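Local coordinates for sensor protein kinase WalK (Staphylococcus aureus, PDB 4YWZ) that is an essential sensor histidine kinase whose extracellular Cache-type receptor domain, the part described here, probably perceives signals at the cell surface, at residues G60-I71 against K76-A87. The protein carries 1 engineered substitution. Sequence-based numbering, arbitrary orientation.
Sequences GEIRFIDKDQII and KQSNRSLINQKA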
# COMPACT_ATOMS: atom_id res chain seq x y z
N GLY A 60 4.32 10.91 -3.25
CA GLY A 60 4.14 12.06 -4.12
C GLY A 60 5.45 12.71 -4.55
O GLY A 60 5.74 12.86 -5.72
N GLU A 61 6.26 13.08 -3.56
CA GLU A 61 7.54 13.75 -3.78
C GLU A 61 8.48 13.47 -2.62
O GLU A 61 8.01 13.27 -1.52
CB GLU A 61 7.31 15.21 -3.79
CG GLU A 61 8.54 16.05 -4.24
CD GLU A 61 8.29 17.57 -4.25
OE1 GLU A 61 7.20 18.07 -3.91
OE2 GLU A 61 9.26 18.30 -4.52
N ILE A 62 9.77 13.34 -2.92
CA ILE A 62 10.79 13.29 -1.89
C ILE A 62 11.69 14.47 -2.18
O ILE A 62 12.10 14.72 -3.35
CB ILE A 62 11.59 11.99 -1.90
CG1 ILE A 62 10.67 10.76 -1.86
CG2 ILE A 62 12.59 12.04 -0.73
CD1 ILE A 62 11.40 9.41 -1.93
N ARG A 63 12.14 15.21 -1.10
CA ARG A 63 13.18 16.23 -1.22
C ARG A 63 14.30 15.85 -0.23
O ARG A 63 14.06 15.27 0.82
CB ARG A 63 12.71 17.59 -0.86
CG ARG A 63 11.45 18.04 -1.66
CD ARG A 63 10.86 19.36 -1.25
NE ARG A 63 9.63 19.62 -2.01
CZ ARG A 63 8.67 20.45 -1.61
NH1 ARG A 63 8.84 21.24 -0.52
NH2 ARG A 63 7.55 20.52 -2.34
N PHE A 64 15.52 16.18 -0.60
CA PHE A 64 16.67 16.17 0.30
C PHE A 64 17.12 17.61 0.53
O PHE A 64 17.29 18.40 -0.36
CB PHE A 64 17.83 15.31 -0.22
CG PHE A 64 19.03 15.31 0.71
CD1 PHE A 64 19.03 14.58 1.85
CD2 PHE A 64 20.11 16.22 0.46
CE1 PHE A 64 20.10 14.66 2.78
CE2 PHE A 64 21.15 16.30 1.41
CZ PHE A 64 21.14 15.49 2.52
N ILE A 65 17.18 17.94 1.82
CA ILE A 65 17.40 19.27 2.37
C ILE A 65 18.65 19.22 3.26
O ILE A 65 18.79 18.33 4.13
CB ILE A 65 16.17 19.77 3.15
CG1 ILE A 65 14.97 19.85 2.20
CG2 ILE A 65 16.50 21.10 3.84
CD1 ILE A 65 13.71 19.72 2.95
N ASP A 66 19.57 20.15 3.05
CA ASP A 66 20.82 20.04 3.78
C ASP A 66 20.69 20.67 5.16
O ASP A 66 19.66 21.20 5.55
CB ASP A 66 22.08 20.61 2.98
CG ASP A 66 22.09 22.11 2.86
OD1 ASP A 66 21.41 22.81 3.58
OD2 ASP A 66 22.89 22.64 2.04
N LYS A 67 21.82 20.66 5.91
CA LYS A 67 21.88 21.27 7.26
C LYS A 67 21.47 22.69 7.42
O LYS A 67 20.96 23.11 8.45
CB LYS A 67 23.35 21.25 7.76
CG LYS A 67 23.82 19.95 8.29
CD LYS A 67 25.02 20.21 9.21
CE LYS A 67 24.61 20.44 10.66
NZ LYS A 67 24.26 19.17 11.43
N ASP A 68 21.72 23.46 6.39
CA ASP A 68 21.34 24.83 6.38
C ASP A 68 19.99 25.09 5.76
O ASP A 68 19.65 26.21 5.40
CB ASP A 68 22.41 25.64 5.57
CG ASP A 68 23.81 25.53 6.16
OD1 ASP A 68 23.96 25.49 7.37
OD2 ASP A 68 24.76 25.39 5.40
N GLN A 69 19.15 24.03 5.60
CA GLN A 69 17.80 24.14 5.11
C GLN A 69 17.68 24.43 3.63
O GLN A 69 16.61 24.81 3.12
CB GLN A 69 16.97 25.09 5.96
CG GLN A 69 16.99 24.66 7.39
CD GLN A 69 16.36 25.67 8.26
OE1 GLN A 69 15.13 25.99 8.11
NE2 GLN A 69 17.13 26.10 9.29
N ILE A 70 18.74 24.19 2.88
CA ILE A 70 18.67 24.40 1.44
C ILE A 70 18.19 23.14 0.76
O ILE A 70 18.67 22.02 1.08
CB ILE A 70 20.10 24.70 0.92
CG1 ILE A 70 20.69 25.96 1.58
CG2 ILE A 70 20.07 24.86 -0.59
CD1 ILE A 70 19.84 27.16 1.36
N ILE A 71 17.20 23.30 -0.12
CA ILE A 71 16.70 22.21 -0.93
C ILE A 71 17.74 21.84 -1.96
O ILE A 71 18.06 22.63 -2.86
CB ILE A 71 15.37 22.53 -1.55
CG1 ILE A 71 14.33 22.79 -0.46
CG2 ILE A 71 14.87 21.37 -2.41
CD1 ILE A 71 13.08 23.52 -0.88
N LYS A 76 10.41 15.63 -8.09
CA LYS A 76 9.34 16.24 -8.89
C LYS A 76 9.88 17.31 -9.82
O LYS A 76 10.32 18.42 -9.42
CB LYS A 76 8.19 16.72 -7.97
CG LYS A 76 7.03 17.32 -8.72
CD LYS A 76 5.74 17.50 -7.88
CE LYS A 76 5.20 16.31 -7.13
NZ LYS A 76 4.60 15.14 -7.88
N GLN A 77 9.93 16.94 -11.10
CA GLN A 77 10.51 17.82 -12.15
C GLN A 77 9.85 19.21 -12.18
O GLN A 77 10.52 20.24 -12.33
CB GLN A 77 10.42 17.07 -13.51
CG GLN A 77 10.91 17.83 -14.72
CD GLN A 77 9.88 17.80 -15.85
OE1 GLN A 77 8.94 18.61 -15.88
NE2 GLN A 77 10.04 16.85 -16.77
N SER A 78 8.54 19.29 -11.94
CA SER A 78 7.82 20.56 -11.89
C SER A 78 8.20 21.45 -10.72
O SER A 78 7.84 22.59 -10.72
CB SER A 78 6.28 20.30 -11.89
OG SER A 78 5.82 19.60 -10.71
N ASN A 79 8.98 20.93 -9.75
CA ASN A 79 9.47 21.68 -8.62
C ASN A 79 10.97 21.92 -8.68
O ASN A 79 11.59 22.34 -7.68
CB ASN A 79 9.21 20.88 -7.35
CG ASN A 79 7.82 21.10 -6.82
OD1 ASN A 79 7.11 22.03 -7.24
ND2 ASN A 79 7.41 20.22 -5.93
N ARG A 80 11.56 21.75 -9.88
CA ARG A 80 12.98 22.07 -10.03
C ARG A 80 13.34 23.53 -9.63
O ARG A 80 14.51 23.78 -9.21
CB ARG A 80 13.49 21.64 -11.43
CG ARG A 80 13.80 22.77 -12.42
CD ARG A 80 14.10 22.24 -13.84
NE ARG A 80 12.93 21.56 -14.42
CZ ARG A 80 11.80 22.16 -14.83
NH1 ARG A 80 11.67 23.48 -14.75
NH2 ARG A 80 10.80 21.44 -15.32
N SER A 81 12.40 24.48 -9.71
CA SER A 81 12.68 25.82 -9.21
C SER A 81 12.99 25.92 -7.68
O SER A 81 13.64 26.87 -7.23
CB SER A 81 11.59 26.79 -9.58
OG SER A 81 10.35 26.48 -8.98
N LEU A 82 12.56 24.93 -6.87
CA LEU A 82 12.88 24.94 -5.45
C LEU A 82 14.34 24.69 -5.16
O LEU A 82 14.79 25.02 -4.05
CB LEU A 82 12.06 23.89 -4.70
CG LEU A 82 10.52 24.00 -4.77
CD1 LEU A 82 9.94 22.87 -3.96
CD2 LEU A 82 10.08 25.38 -4.28
N ILE A 83 15.07 24.02 -6.06
CA ILE A 83 16.47 23.65 -5.79
C ILE A 83 17.26 24.93 -5.45
O ILE A 83 17.10 25.97 -6.13
CB ILE A 83 17.08 22.86 -6.99
CG1 ILE A 83 16.31 21.54 -7.18
CG2 ILE A 83 18.57 22.62 -6.80
CD1 ILE A 83 16.44 21.01 -8.58
N ASN A 84 18.08 24.85 -4.42
CA ASN A 84 18.86 25.92 -3.86
C ASN A 84 18.11 27.01 -3.07
O ASN A 84 18.74 27.95 -2.58
CB ASN A 84 19.71 26.57 -4.97
CG ASN A 84 20.75 25.61 -5.48
OD1 ASN A 84 21.35 24.88 -4.72
ND2 ASN A 84 20.88 25.54 -6.77
N GLN A 85 16.82 26.89 -2.93
CA GLN A 85 16.05 27.74 -2.05
C GLN A 85 16.02 27.17 -0.65
O GLN A 85 16.15 25.98 -0.45
CB GLN A 85 14.65 27.90 -2.62
CG GLN A 85 14.72 28.46 -4.03
CD GLN A 85 13.44 28.89 -4.70
OE1 GLN A 85 12.42 28.19 -4.71
NE2 GLN A 85 13.52 30.03 -5.37
N LYS A 86 15.84 28.06 0.33
CA LYS A 86 15.52 27.66 1.67
C LYS A 86 14.16 26.98 1.75
O LYS A 86 13.19 27.43 1.17
CB LYS A 86 15.49 28.91 2.59
CG LYS A 86 16.85 29.56 2.83
CD LYS A 86 17.67 28.90 3.91
CE LYS A 86 19.10 29.43 3.85
NZ LYS A 86 19.85 29.09 5.11
N ALA A 87 14.09 25.89 2.52
CA ALA A 87 12.83 25.15 2.69
C ALA A 87 11.82 25.95 3.48
O ALA A 87 10.61 25.82 3.21
CB ALA A 87 13.09 23.84 3.41
O HOH W 1 4.01 12.38 -8.10
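With CG anti to the backbone N (chi1 -171°) and the chain fully extended, Glu61 carries its carboxylate out to Asn79, whose CG stands beside its own backbone N (chi1 -85°) and turns the amide toward it. Asn79 ND2 donates to Glu61 OE2 at 3.0 Å, from above the carboxylate plane, while Arg63 NE reaches that oxygen from the opposite face, almost straight, at 2.9 Å. Arg63 NH2 takes Glu61 OE1, so a side-on, two-nitrogen salt bridge fixes the carboxylate's rotation; Thr74 OG1 also bonds OE2. Leu82 CD1 sits over the centre of the guanidinium face, 3.6 Å from Arg63 CZ. At the other end, Ile71 N to Gln85 O (2.9 Å) and Ala87 N to Gln69 O (2.8 Å) flank the single antiparallel, non-hydrogen-bonded bridge of Ile70 with Lys86; Asn84 N also bonds Ile71 O (2.7 Å). Lys86 passes over Ile70 CD1 and its NZ bonds Asp68 O at 2.9 Å, in the carbonyl plane. Ile71 packs between Leu82 and Ala87. The loop after strand 71-74, with 3-10 segment 77-82, covers the Glu61, Arg63 and Ile65 face of strand 59-66 and leads to helix 90-98, whose Val92 touches Ile65; Ile62 points away to helix 46-54.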